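Side-chain contacts in citryl-CoA lyase (Hydrogenobacter thermophilus, PDB 6HXP), which probably cleaves citryl-CoA into acetyl-CoA and oxaloacetate, binds coenzyme A and belongs to the citrate synthase family: residues Leu39-Glu44 with Lys207-Ile212; Met54-Val59 with Lys150-Ile155; Val86-Gly91 with Ala220-Glu225; Lys125-Leu128 with Ile134-Tyr137. All coordinates share one frame; numbering follows the deposited sequence. Where two conformers were deposited one is given.

Contact 1 of 4, residues Leu39-Glu44 with Lys207-Ile212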
loop_
_atom_site.group_PDB
_atom_site.type_symbol
_atom_site.label_atom_id
_atom_site.label_comp_id
_atom_site.label_asym_id
_atom_site.label_seq_id
_atom_site.Cartn_x
_atom_site.Cartn_y
_atom_site.Cartn_z
ATOM N N LEU A 39 -13.429 17.948 14.409
ATOM C CA LEU A 39 -13.915 17.219 15.582
ATOM C C LEU A 39 -13.224 15.870 15.742
ATOM O O LEU A 39 -12.794 15.526 16.857
ATOM C CB LEU A 39 -15.431 17.018 15.443
ATOM C CG LEU A 39 -16.065 16.069 16.464
ATOM C CD1 LEU A 39 -15.942 16.600 17.861
ATOM C CD2 LEU A 39 -17.511 15.773 16.083
ATOM N N ILE A 40 -13.167 15.054 14.663
ATOM C CA ILE A 40 -12.638 13.722 14.853
ATOM C C ILE A 40 -11.173 13.757 15.215
ATOM O O ILE A 40 -10.705 12.905 15.966
ATOM C CB ILE A 40 -12.948 12.800 13.685
ATOM C CG1 ILE A 40 -12.801 11.310 14.175
ATOM C CG2 ILE A 40 -12.120 13.098 12.447
ATOM C CD1 ILE A 40 -13.383 10.354 13.160
ATOM N N LEU A 41 -10.433 14.727 14.660
ATOM C CA LEU A 41 -8.994 14.826 14.936
ATOM C C LEU A 41 -8.681 15.451 16.283
ATOM O O LEU A 41 -7.769 14.999 16.980
ATOM C CB LEU A 41 -8.282 15.590 13.843
ATOM C CG LEU A 41 -8.355 14.995 12.441
ATOM C CD1 LEU A 41 -7.637 15.884 11.448
ATOM C CD2 LEU A 41 -7.810 13.565 12.435
ATOM N N LYS A 42 -9.369 16.556 16.616
ATOM C CA LYS A 42 -9.080 17.275 17.868
ATOM C C LYS A 42 -9.770 16.656 19.074
ATOM O O LYS A 42 -9.264 16.756 20.197
ATOM C CB LYS A 42 -9.577 18.734 17.738
ATOM C CG LYS A 42 -9.142 19.664 18.916
ATOM C CD LYS A 42 -7.657 20.142 18.724
ATOM C CE LYS A 42 -7.027 20.978 19.771
ATOM N NZ LYS A 42 -7.686 22.301 19.855
ATOM N N GLY A 43 -10.964 16.142 18.869
ATOM C CA GLY A 43 -11.781 15.556 19.929
ATOM C C GLY A 43 -12.879 16.480 20.422
ATOM O O GLY A 43 -13.681 16.072 21.274
ATOM N N GLU A 44 -12.937 17.693 19.927
ATOM C CA GLU A 44 -13.939 18.692 20.314
ATOM C C GLU A 44 -14.371 19.487 19.110
ATOM O O GLU A 44 -13.672 19.520 18.087
ATOM C CB GLU A 44 -13.372 19.641 21.369
ATOM C CG GLU A 44 -12.860 18.954 22.635
ATOM C CD GLU A 44 -13.915 18.209 23.445
ATOM O OE1 GLU A 44 -15.119 18.500 23.286
ATOM O OE2 GLU A 44 -13.530 17.364 24.279
ATOM N N LYS A 207 1.152 15.479 8.827
ATOM C CA LYS A 207 0.913 14.869 7.535
ATOM C C LYS A 207 -0.564 14.544 7.369
ATOM O O LYS A 207 -1.068 14.464 6.252
ATOM C CB LYS A 207 1.787 13.586 7.449
ATOM C CG LYS A 207 2.344 13.243 6.167
ATOM C CD LYS A 207 3.213 11.968 6.352
ATOM C CE LYS A 207 4.674 12.192 6.442
ATOM N NZ LYS A 207 5.330 10.946 6.045
ATOM N N GLY A 208 -1.305 14.340 8.473
ATOM C CA GLY A 208 -2.729 14.037 8.377
ATOM C C GLY A 208 -3.522 15.058 7.629
ATOM O O GLY A 208 -4.434 14.717 6.872
ATOM N N PHE A 209 -3.200 16.347 7.839
ATOM C CA PHE A 209 -3.927 17.402 7.144
ATOM C C PHE A 209 -3.699 17.330 5.646
ATOM O O PHE A 209 -4.649 17.518 4.841
ATOM C CB PHE A 209 -3.579 18.790 7.697
ATOM C CG PHE A 209 -3.810 18.866 9.192
ATOM C CD1 PHE A 209 -5.090 18.772 9.722
ATOM C CD2 PHE A 209 -2.731 18.922 10.073
ATOM C CE1 PHE A 209 -5.281 18.794 11.113
ATOM C CE2 PHE A 209 -2.931 18.930 11.436
ATOM C CZ PHE A 209 -4.193 18.824 11.936
ATOM N N PHE A 210 -2.466 17.064 5.260
ATOM C CA PHE A 210 -2.091 16.909 3.856
ATOM C C PHE A 210 -2.751 15.724 3.221
ATOM O O PHE A 210 -3.371 15.843 2.159
ATOM C CB PHE A 210 -0.579 16.823 3.721
ATOM C CG PHE A 210 -0.077 16.820 2.308
ATOM C CD1 PHE A 210 -0.379 17.863 1.448
ATOM C CD2 PHE A 210 0.756 15.824 1.851
ATOM C CE1 PHE A 210 0.130 17.892 0.151
ATOM C CE2 PHE A 210 1.249 15.852 0.545
ATOM C CZ PHE A 210 0.894 16.844 -0.308
ATOM N N ILE A 211 -2.779 14.606 3.933
ATOM C CA ILE A 211 -3.433 13.428 3.382
ATOM C C ILE A 211 -4.898 13.659 3.160
ATOM O O ILE A 211 -5.460 13.338 2.110
ATOM C CB ILE A 211 -3.212 12.237 4.339
ATOM C CG1 ILE A 211 -1.723 11.820 4.384
ATOM C CG2 ILE A 211 -4.094 11.030 3.902
ATOM C CD1 ILE A 211 -1.361 11.060 5.564
ATOM N N ILE A 212 -5.593 14.188 4.175
ATOM C CA ILE A 212 -7.028 14.394 4.069
ATOM C C ILE A 212 -7.354 15.360 2.917
ATOM O O ILE A 212 -8.299 15.105 2.178
ATOM C CB ILE A 212 -7.573 14.934 5.401
ATOM C CG1 ILE A 212 -7.515 13.854 6.449
ATOM C CG2 ILE A 212 -9.020 15.481 5.241
ATOM C CD1 ILE A 212 -7.673 14.367 7.906
#
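Leu-41 packs against Phe-209 and Ile-212 through a single methyl group. Its CD1 lies 3.8 Å from CE1 of Phe-209. The same Leu-41 CD1 is 3.9 Å from CD1 of Ile-212. The two approaches differ. Leu-41 and Ile-212 meet end to end, whereas Leu-41 and Phe-209 pass alongside one another, pointing opposite ways. In Leu-41 CG stands anti to the carbonyl carbon (chi1 -61°) and the chain then extends, which carries CD1 across to the other helix. Ile-212 also runs out extended to its CD1 (chi2 164°). The backbones stay well apart. The nearest CA atoms, those of Leu-41 and Gly-208, are 9.1 Å from each other, so long side chains must bridge the space. No hydrogen bond crosses the contact, and all three touching residues are buried.

The other end of segment 39-44 is quite different. The helix stops at Lys-42, and Gly-43 leaves helical geometry with a positive phi of 101°. Its N still bonds to Leu-39 O at 2.8 Å. Glu-44 follows on the solvent side and takes no part in the apolar cluster. Its OE1 forms a salt bridge with Arg-250 of the third subunit.

Val-219 of the second subunit packs on both Leu-41 and Ile-212, which places the cluster against a subunit interface. Within the chain, the contact joins helix 33-42 to the beginning of helix 206-228. Helix 48-60 flanks them both, and Ile-212 rests on its Leu-58.

Contact 2 of 4, residues Met54-Val59 with Lys150-Ile155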
loop_
_atom_site.group_PDB
_atom_site.type_symbol
_atom_site.label_atom_id
_atom_site.label_comp_id
_atom_site.label_asym_id
_atom_site.label_seq_id
_atom_site.Cartn_x
_atom_site.Cartn_y
_atom_site.Cartn_z
ATOM N N MET A 54 -9.953 25.641 8.814
ATOM C CA MET A 54 -9.799 24.240 8.385
ATOM C C MET A 54 -10.294 24.065 6.938
ATOM O O MET A 54 -9.653 23.371 6.154
ATOM C CB MET A 54 -10.583 23.327 9.338
ATOM C CG MET A 54 -10.424 21.843 9.063
ATOM S SD MET A 54 -8.716 21.165 9.106
ATOM C CE MET A 54 -8.671 20.665 10.765
ATOM N N GLU A 55 -11.419 24.688 6.573
ATOM C CA GLU A 55 -11.898 24.621 5.189
ATOM C C GLU A 55 -10.785 25.163 4.269
ATOM O O GLU A 55 -10.464 24.540 3.259
ATOM C CB GLU A 55 -13.138 25.487 4.923
ATOM C CG GLU A 55 -14.380 25.201 5.785
ATOM C CD GLU A 55 -15.311 24.076 5.387
ATOM O OE1 GLU A 55 -14.936 23.318 4.463
ATOM O OE2 GLU A 55 -16.337 23.870 6.091
ATOM N N ALA A 56 -10.199 26.298 4.621
ATOM C CA ALA A 56 -9.179 26.916 3.759
ATOM C C ALA A 56 -7.916 26.085 3.650
ATOM O O ALA A 56 -7.335 25.969 2.557
ATOM C CB ALA A 56 -8.839 28.299 4.278
ATOM N N MET A 57 -7.439 25.495 4.778
ATOM C CA MET A 57 -6.212 24.660 4.731
ATOM C C MET A 57 -6.437 23.473 3.833
ATOM O O MET A 57 -5.573 23.107 3.035
ATOM C CB MET A 57 -5.843 24.023 6.112
ATOM C CG MET A 57 -5.326 24.899 7.182
ATOM S SD MET A 57 -5.566 23.983 8.801
ATOM C CE MET A 57 -4.965 22.328 8.347
ATOM N N LEU A 58 -7.570 22.793 4.003
ATOM C CA LEU A 58 -7.790 21.577 3.223
ATOM C C LEU A 58 -7.932 21.875 1.740
ATOM O O LEU A 58 -7.385 21.163 0.912
ATOM C CB LEU A 58 -8.980 20.812 3.778
ATOM C CG LEU A 58 -8.794 20.328 5.230
ATOM C CD1 LEU A 58 -10.112 19.772 5.775
ATOM C CD2 LEU A 58 -7.725 19.242 5.329
ATOM N N VAL A 59 -8.658 22.927 1.393
ATOM C CA VAL A 59 -8.778 23.292 -0.017
ATOM C C VAL A 59 -7.429 23.624 -0.595
ATOM O O VAL A 59 -7.160 23.286 -1.765
ATOM C CB VAL A 59 -9.796 24.444 -0.200
ATOM C CG1 VAL A 59 -9.799 24.967 -1.633
ATOM C CG2 VAL A 59 -11.197 23.970 0.172
ATOM N N LYS A 150 0.495 33.559 1.537
ATOM C CA LYS A 150 -0.120 34.885 1.648
ATOM C C LYS A 150 -1.638 34.751 1.702
ATOM O O LYS A 150 -2.268 35.405 2.518
ATOM C CB LYS A 150 0.293 35.798 0.488
ATOM C CG LYS A 150 -0.280 37.214 0.648
ATOM C CD LYS A 150 0.286 38.182 -0.337
ATOM C CE LYS A 150 -0.103 39.605 0.011
ATOM N NZ LYS A 150 -1.580 39.814 -0.002
ATOM N N ARG A 151 -2.223 33.894 0.882
ATOM C CA ARG A 151 -3.672 33.752 0.877
ATOM C C ARG A 151 -4.170 33.241 2.241
ATOM O O ARG A 151 -5.138 33.776 2.800
ATOM C CB ARG A 151 -4.096 32.798 -0.240
ATOM C CG ARG A 151 -5.601 32.531 -0.342
ATOM C CD ARG A 151 -6.354 33.801 -0.607
ATOM N NE ARG A 151 -7.769 33.497 -0.765
ATOM C CZ ARG A 151 -8.736 34.374 -0.546
ATOM N NH1 ARG A 151 -8.442 35.625 -0.195
ATOM N NH2 ARG A 151 -10.009 34.006 -0.650
ATOM N N LEU A 152 -3.511 32.202 2.754
ATOM C CA LEU A 152 -3.899 31.618 4.039
ATOM C C LEU A 152 -3.726 32.624 5.198
ATOM O O LEU A 152 -4.591 32.707 6.078
ATOM C CB LEU A 152 -3.109 30.364 4.323
ATOM C CG LEU A 152 -3.557 29.145 3.545
ATOM C CD1 LEU A 152 -2.512 28.034 3.656
ATOM C CD2 LEU A 152 -4.924 28.622 4.064
ATOM N N MET A 153 -2.628 33.362 5.197
ATOM C CA MET A 153 -2.356 34.332 6.247
ATOM C C MET A 153 -3.290 35.517 6.140
ATOM O O MET A 153 -3.704 36.063 7.163
ATOM C CB MET A 153 -0.875 34.754 6.316
ATOM C CG MET A 153 0.052 33.605 6.684
ATOM S SD MET A 153 -0.378 32.906 8.314
ATOM C CE MET A 153 0.818 31.592 8.442
ATOM N N ASP A 154 -3.655 35.923 4.918
ATOM C CA ASP A 154 -4.612 37.028 4.758
ATOM C C ASP A 154 -5.939 36.614 5.347
ATOM O O ASP A 154 -6.582 37.420 6.021
ATOM C CB ASP A 154 -4.835 37.379 3.274
ATOM C CG ASP A 154 -3.696 38.126 2.621
ATOM O OD1 ASP A 154 -2.806 38.626 3.359
ATOM O OD2 ASP A 154 -3.685 38.208 1.360
ATOM N N ILE A 155 -6.363 35.384 5.082
ATOM C CA ILE A 155 -7.632 34.874 5.656
ATOM C C ILE A 155 -7.524 34.827 7.182
ATOM O O ILE A 155 -8.426 35.309 7.891
ATOM C CB ILE A 155 -7.974 33.493 5.063
ATOM C CG1 ILE A 155 -8.305 33.614 3.561
ATOM C CG2 ILE A 155 -9.171 32.876 5.797
ATOM C CD1 ILE A 155 -8.182 32.264 2.842
#
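Ala-56 and Leu-152 meet between two antiparallel helices, 48-60 and 147-158. Over the two segments the axes run at 176° and come within 10.6 Å. The CA atoms of Ala-56 and Leu-152 are the nearest pair, 7.1 Å apart. Leu-152 does most of the touching through one methyl. Its CD2 lies 3.9 Å from CB of Ala-56, and it also lies against the Ala-56 carbonyl oxygen and the backbone N of Met-57. In Leu-152 CG stands anti to the carbonyl carbon (chi1 -76°), which sends the branch toward the facing helix. Ile-155, one turn on, brings its CD1 to 4.3 Å from CB of Ala-56. The small alanine is thus met by two larger side chains.

This antiparallel pairing is in keeping with the mostly helical fold of the citrate synthase family. A third helix, 188-198, takes part: its Ile-192 and Ile-195 touch Leu-152. The contact does not touch coenzyme A. The side chain of Leu-152 stays about 12 Å, at the nearest atoms, from CA of the CoA-binding Gly-136.

Polar groups of segment 150-155 lie outside the apolar seam. Lys-150 NZ forms a salt bridge with Asp-154 OD2 at 3.0 Å, using the syn lone pair of that oxygen. This pair spans one helical turn. Ile-155 CD1 also lies 3.8 Å above the guanidinium plane of Arg-151, toward its rim. Arg-151 NH2 donates to Val-28 O of the second subunit.

Contact 3 of 4, residues Val86-Gly91 with Ala220-Glu225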
loop_
_atom_site.group_PDB
_atom_site.type_symbol
_atom_site.label_atom_id
_atom_site.label_comp_id
_atom_site.label_asym_id
_atom_site.label_seq_id
_atom_site.Cartn_x
_atom_site.Cartn_y
_atom_site.Cartn_z
ATOM N N VAL A 86 -7.043 1.030 -4.486
ATOM C CA VAL A 86 -5.667 0.570 -4.539
ATOM C C VAL A 86 -4.760 1.645 -5.146
ATOM O O VAL A 86 -3.692 1.953 -4.610
ATOM C CB VAL A 86 -5.598 -0.757 -5.286
ATOM C CG1 VAL A 86 -4.148 -1.237 -5.452
ATOM C CG2 VAL A 86 -6.435 -1.840 -4.620
ATOM N N GLY A 87 -5.207 2.302 -6.228
ATOM C CA GLY A 87 -4.436 3.389 -6.781
ATOM C C GLY A 87 -4.310 4.553 -5.804
ATOM O O GLY A 87 -3.251 5.152 -5.637
ATOM N N VAL A 88 -5.446 4.912 -5.132
ATOM C CA VAL A 88 -5.361 6.032 -4.205
ATOM C C VAL A 88 -4.391 5.733 -3.081
ATOM O O VAL A 88 -3.572 6.566 -2.689
ATOM C CB VAL A 88 -6.757 6.374 -3.655
ATOM C CG1 VAL A 88 -6.676 7.390 -2.508
ATOM C CG2 VAL A 88 -7.653 6.901 -4.777
ATOM N N ALA A 89 -4.463 4.526 -2.529
ATOM C CA ALA A 89 -3.540 4.130 -1.469
ATOM C C ALA A 89 -2.098 4.255 -1.891
ATOM O O ALA A 89 -1.263 4.721 -1.123
ATOM C CB ALA A 89 -3.816 2.705 -1.025
ATOM N N ALA A 90 -1.773 3.875 -3.134
ATOM C CA ALA A 90 -0.395 3.993 -3.610
ATOM C C ALA A 90 0.062 5.431 -3.628
ATOM O O ALA A 90 1.204 5.745 -3.287
ATOM C CB ALA A 90 -0.288 3.382 -4.997
ATOM N N GLY A 91 -0.850 6.339 -3.977
ATOM C CA GLY A 91 -0.529 7.751 -3.895
ATOM C C GLY A 91 -0.206 8.220 -2.498
ATOM O O GLY A 91 0.741 8.968 -2.269
ATOM N N ALA A 220 -9.498 11.811 -7.991
ATOM C CA ALA A 220 -9.716 12.321 -9.346
ATOM C C ALA A 220 -8.710 11.762 -10.357
ATOM O O ALA A 220 -9.087 11.381 -11.472
ATOM C CB ALA A 220 -9.685 13.837 -9.349
ATOM N N HIS A 221 -7.438 11.728 -9.974
ATOM C CA HIS A 221 -6.374 11.227 -10.859
ATOM C C HIS A 221 -6.545 9.729 -11.167
ATOM O O HIS A 221 -6.390 9.319 -12.305
ATOM C CB HIS A 221 -4.994 11.478 -10.236
ATOM C CG HIS A 221 -4.528 12.869 -10.471
ATOM N ND1 HIS A 221 -3.922 13.247 -11.662
ATOM C CD2 HIS A 221 -4.661 13.973 -9.677
ATOM C CE1 HIS A 221 -3.703 14.558 -11.548
ATOM N NE2 HIS A 221 -4.154 15.048 -10.386
ATOM N N VAL A 222 -6.842 8.935 -10.149
ATOM C CA VAL A 222 -7.004 7.514 -10.375
ATOM C C VAL A 222 -8.236 7.226 -11.217
ATOM O O VAL A 222 -8.209 6.411 -12.134
ATOM C CB VAL A 222 -7.026 6.772 -9.028
ATOM C CG1 VAL A 222 -7.381 5.289 -9.220
ATOM C CG2 VAL A 222 -5.692 6.911 -8.346
ATOM N N TYR A 223 -9.327 7.922 -10.922
ATOM C CA TYR A 223 -10.545 7.745 -11.722
ATOM C C TYR A 223 -10.247 8.121 -13.190
ATOM O O TYR A 223 -10.688 7.448 -14.121
ATOM C CB TYR A 223 -11.680 8.609 -11.144
ATOM C CG TYR A 223 -12.911 8.641 -12.016
ATOM C CD1 TYR A 223 -13.838 7.602 -11.997
ATOM C CD2 TYR A 223 -13.123 9.682 -12.902
ATOM C CE1 TYR A 223 -14.973 7.638 -12.821
ATOM C CE2 TYR A 223 -14.181 9.659 -13.805
ATOM C CZ TYR A 223 -15.120 8.656 -13.730
ATOM O OH TYR A 223 -16.171 8.724 -14.629
ATOM N N GLU A 224 -9.570 9.238 -13.412
ATOM C CA GLU A 224 -9.240 9.660 -14.767
ATOM C C GLU A 224 -8.377 8.605 -15.466
ATOM O O GLU A 224 -8.641 8.230 -16.623
ATOM C CB GLU A 224 -8.550 11.029 -14.735
ATOM C CG GLU A 224 -8.345 11.592 -16.128
ATOM C CD GLU A 224 -7.714 12.959 -16.124
ATOM O OE1 GLU A 224 -6.632 13.122 -15.532
ATOM O OE2 GLU A 224 -8.327 13.896 -16.696
ATOM N N GLU A 225 -7.368 8.059 -14.759
ATOM C CA GLU A 225 -6.520 7.049 -15.374
ATOM C C GLU A 225 -7.365 5.796 -15.755
ATOM O O GLU A 225 -7.192 5.233 -16.836
ATOM C CB GLU A 225 -5.413 6.623 -14.412
ATOM C CG GLU A 225 -4.358 5.729 -15.049
ATOM C CD GLU A 225 -3.486 6.411 -16.087
ATOM O OE1 GLU A 225 -3.229 7.634 -15.941
ATOM O OE2 GLU A 225 -3.030 5.724 -17.038
#
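Gly-87 and Val-222 bring two helices very close, with their CA atoms 6.0 Å apart. Segment 86-91 belongs to helix 84-93 and segment 220-225 to the later part of helix 206-228. Both keep regular helical bonds, such as Ala-90 N to Val-86 O and Glu-224 N to Ala-220 O. Gly-87 has no side chain, and its bare backbone forms the floor of the contact. A CB built there would come to 2.9 Å from CG1 of Val-222, a clash.

Val-222 fills this position. Its CG1 is anti to the backbone N (chi1 173°), which leaves CG2 beside that N and turned onto the other helix. Val-222 CG2 lies 3.7 Å from Gly-87 C. The same Val-222 CG2 is 3.8 Å from N of Val-88. Val-88 adds a flank: its CG2 stands 4.1 Å from CG2 of Val-222, and the two side chains cross at about a right angle.

Helix 69-79 supplies further packing, with Ala-74 and Ala-78 touching Val-222. On the same segment, Glu-224 and Glu-225 form salt bridges with Arg-75. Other subunits pack on helix 84-93, where Val-86 meets Val-86 of the third subunit.

The contact is van der Waals packing of methyl groups on backbone and on a second valine. No hydrogen bond or charge pair crosses it. The fit therefore rests on shape, a branched methyl pair set over a glycine, and holds the helices nearer than two ordinary side chains would allow.

Contact 4 of 4, residues Lys125-Leu128 with Ile134-Tyr137. With COA (coenzyme A), chain B.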
loop_
_atom_site.group_PDB
_atom_site.type_symbol
_atom_site.label_atom_id
_atom_site.label_comp_id
_atom_site.label_asym_id
_atom_site.label_seq_id
_atom_site.Cartn_x
_atom_site.Cartn_y
_atom_site.Cartn_z
ATOM N N LYS A 125 19.743 32.110 14.058
ATOM C CA LYS A 125 21.217 32.060 14.080
ATOM C C LYS A 125 21.705 30.637 14.372
ATOM O O LYS A 125 22.520 30.113 13.617
ATOM C CB LYS A 125 21.774 33.063 15.100
ATOM C CG LYS A 125 23.292 33.169 15.101
ATOM C CD LYS A 125 23.766 34.525 15.642
ATOM C CE LYS A 125 23.438 34.756 17.104
ATOM N NZ LYS A 125 23.665 36.173 17.497
ATOM N N GLU A 126 21.135 29.983 15.397
ATOM C CA GLU A 126 21.477 28.597 15.748
ATOM C C GLU A 126 21.259 27.632 14.563
ATOM O O GLU A 126 22.126 26.806 14.306
ATOM C CB GLU A 126 20.677 28.159 16.987
ATOM C CG GLU A 126 20.957 26.752 17.503
ATOM C CD GLU A 126 19.889 26.243 18.454
ATOM O OE1 GLU A 126 20.190 26.079 19.659
ATOM O OE2 GLU A 126 18.743 26.026 17.997
ATOM N N TYR A 127 20.131 27.750 13.821
ATOM C CA TYR A 127 19.885 26.870 12.670
ATOM C C TYR A 127 20.814 27.143 11.516
ATOM O O TYR A 127 21.317 26.199 10.912
ATOM C CB TYR A 127 18.445 26.994 12.145
ATOM C CG TYR A 127 17.502 25.996 12.763
ATOM C CD1 TYR A 127 16.993 26.191 14.037
ATOM C CD2 TYR A 127 17.106 24.857 12.069
ATOM C CE1 TYR A 127 16.086 25.302 14.597
ATOM C CE2 TYR A 127 16.146 23.989 12.596
ATOM C CZ TYR A 127 15.676 24.196 13.881
ATOM O OH TYR A 127 14.803 23.332 14.483
ATOM N N LEU A 128 20.989 28.420 11.154
ATOM C CA LEU A 128 21.864 28.785 10.032
ATOM C C LEU A 128 23.311 28.400 10.311
ATOM O O LEU A 128 24.001 27.968 9.387
ATOM C CB LEU A 128 21.775 30.291 9.714
ATOM C CG LEU A 128 20.430 30.767 9.135
ATOM C CD1 LEU A 128 20.412 32.266 8.986
ATOM C CD2 LEU A 128 20.143 30.124 7.793
ATOM N N ILE A 134 15.807 24.788 7.817
ATOM C CA ILE A 134 14.713 25.268 8.654
ATOM C C ILE A 134 13.432 24.778 7.987
ATOM O O ILE A 134 13.147 25.172 6.853
ATOM C CB ILE A 134 14.726 26.797 8.862
ATOM C CG1 ILE A 134 16.109 27.276 9.367
ATOM C CG2 ILE A 134 13.647 27.167 9.901
ATOM C CD1 ILE A 134 16.359 28.729 9.113
ATOM N N PRO A 135 12.626 23.923 8.646
ATOM C CA PRO A 135 11.456 23.366 7.956
ATOM C C PRO A 135 10.346 24.352 7.708
ATOM O O PRO A 135 10.021 25.156 8.588
ATOM C CB PRO A 135 10.987 22.241 8.897
ATOM C CG PRO A 135 11.468 22.664 10.221
ATOM C CD PRO A 135 12.782 23.342 9.993
ATOM N N GLY A 136 9.757 24.271 6.518
ATOM C CA GLY A 136 8.663 25.147 6.119
ATOM C C GLY A 136 9.096 26.428 5.428
ATOM O O GLY A 136 8.234 27.271 5.159
ATOM N N TYR A 137 10.409 26.567 5.084
ATOM C CA TYR A 137 10.936 27.756 4.444
ATOM C C TYR A 137 11.646 27.412 3.153
ATOM O O TYR A 137 12.289 26.360 3.043
ATOM C CB TYR A 137 11.888 28.497 5.386
ATOM C CG TYR A 137 11.163 28.972 6.621
ATOM C CD1 TYR A 137 11.014 28.140 7.722
ATOM C CD2 TYR A 137 10.526 30.207 6.645
ATOM C CE1 TYR A 137 10.206 28.498 8.794
ATOM C CE2 TYR A 137 9.785 30.611 7.749
ATOM C CZ TYR A 137 9.620 29.750 8.821
ATOM O OH TYR A 137 8.828 30.083 9.890
HETATM N N1A COA B . 16.656 26.850 5.822
HETATM C C2A COA B . 17.916 27.300 5.783
HETATM N N3A COA B . 18.690 27.532 4.716
HETATM C C4A COA B . 18.043 27.244 3.579
HETATM C C5A COA B . 16.748 26.764 3.461
HETATM C C6A COA B . 16.029 26.569 4.657
HETATM N N6A COA B . 14.761 26.149 4.697
HETATM N N7A COA B . 16.406 26.598 2.129
HETATM C C8A COA B . 17.477 26.986 1.482
HETATM N N9A COA B . 18.503 27.398 2.293
HETATM C C1B COA B . 19.785 27.981 1.895
HETATM C C2B COA B . 20.312 27.548 0.515
HETATM O O2B COA B . 21.285 26.519 0.659
HETATM C C3B COA B . 20.932 28.852 0.023
HETATM O O3B COA B . 22.199 29.079 0.683
HETATM P P3B COA B . 23.455 29.927 0.097
HETATM O O7A COA B . 23.192 30.414 -1.294
HETATM O O8A COA B . 23.691 31.072 1.089
HETATM O O9A COA B . 24.657 28.978 0.177
HETATM C C4B COA B . 19.966 29.899 0.564
HETATM O O4B COA B . 19.640 29.393 1.874
HETATM C C5B COA B . 18.687 30.104 -0.212
HETATM O O5B COA B . 18.954 30.151 -1.629
HETATM P P1A COA B . 17.808 29.773 -2.716
HETATM O O1A COA B . 18.382 29.731 -4.080
HETATM O O2A COA B . 16.692 30.803 -2.532
HETATM O O3A COA B . 17.209 28.355 -2.307
HETATM P P2A COA B . 17.261 26.921 -2.995
HETATM O O4A COA B . 16.880 27.017 -4.424
HETATM O O5A COA B . 18.677 26.383 -2.770
HETATM O O6A COA B . 16.282 25.930 -2.144
HETATM C CBP COA B . 14.452 24.345 -1.887
HETATM C CCP COA B . 15.013 25.517 -2.686
HETATM C CDP COA B . 12.930 24.312 -2.093
HETATM C CEP COA B . 15.056 23.051 -2.450
HETATM C CAP COA B . 14.777 24.427 -0.372
HETATM O OAP COA B . 14.692 25.743 0.154
HETATM C C9P COA B . 13.965 23.462 0.486
HETATM O O9P COA B . 14.295 22.281 0.575
HETATM N N8P COA B . 12.926 23.978 1.148
HETATM C C7P COA B . 12.157 23.220 2.127
HETATM C C6P COA B . 12.915 23.049 3.429
HETATM C C5P COA B . 12.302 21.996 4.321
HETATM O O5P COA B . 11.140 22.093 4.712
HETATM N N4P COA B . 13.109 20.993 4.672
HETATM C C3P COA B . 12.943 20.202 5.885
HETATM C C2P COA B . 11.783 19.226 5.832
HETATM S S1P COA B . 12.028 18.169 4.379
#
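Tyr-127 runs obliquely across Ile-134, so that its CB and the near part of its ring meet CG1. The closest approach is 3.6 Å, from Tyr-127 CB to Ile-134 CG1. Further along the ring, Tyr-127 CE2 is 4.3 Å from CD of Pro-135. Leu-128 comes in beside them, its CD2 4.2 Å from CD1 of Ile-134. With CG1 anti to the carbonyl carbon (chi1 -52°), Ile-134 places this branch between Tyr-127 and the adenine of coenzyme A. Phe-109 meets the Tyr-127 ring edge to face and also touches Ile-134 and Pro-135.

Residues 134 to 137 make a type II beta turn that binds coenzyme A through its backbone. Ile-134 N donates to adenine N1A at 3.0 Å, nearly straight at 169°. Adenine N6A gives hydrogen bonds to Ile-134 O at 2.9 Å and to Tyr-137 O at 3.0 Å, the latter more bent at 135°. Gly-136 N bonds to the pantetheine oxygen O5P at 3.1 Å. The Tyr-137 ring turns its edge toward Ile-134 O. With an alanine at Ile-134, CG1 and CD1 would be missing, and the gap between Tyr-127 and the adenine would probably let the tyrosine ring shift and leave the N1A side less closely packed.

The chemistry divides the work. Apolar side chains of helix 120-129 back the turn, while main-chain groups read N1A and the amino group N6A, a pattern that fits adenine.

Overall arrangement
Contacts 1, 2 and 3 are buried helix-to-helix packing, and all are reached by the second subunit. Contact 4 is only partly buried and lies farther from the centre of the chain; no other protein chain touches it. Contacts 1 and 2 touch each other, since Phe-209 and Ile-212 pack on residues of helix 48-60. Contacts 1 and 3 share helix 206-228, though their centres are about 22 Å apart. Contact 1 joins long side chains, contact 2 sets larger side chains against an alanine, and contact 3 sets a valine on a glycine and close backbones. Contact 4 alone binds a ligand, adding directed backbone hydrogen bonds. It lies across the chain's centre from contact 3.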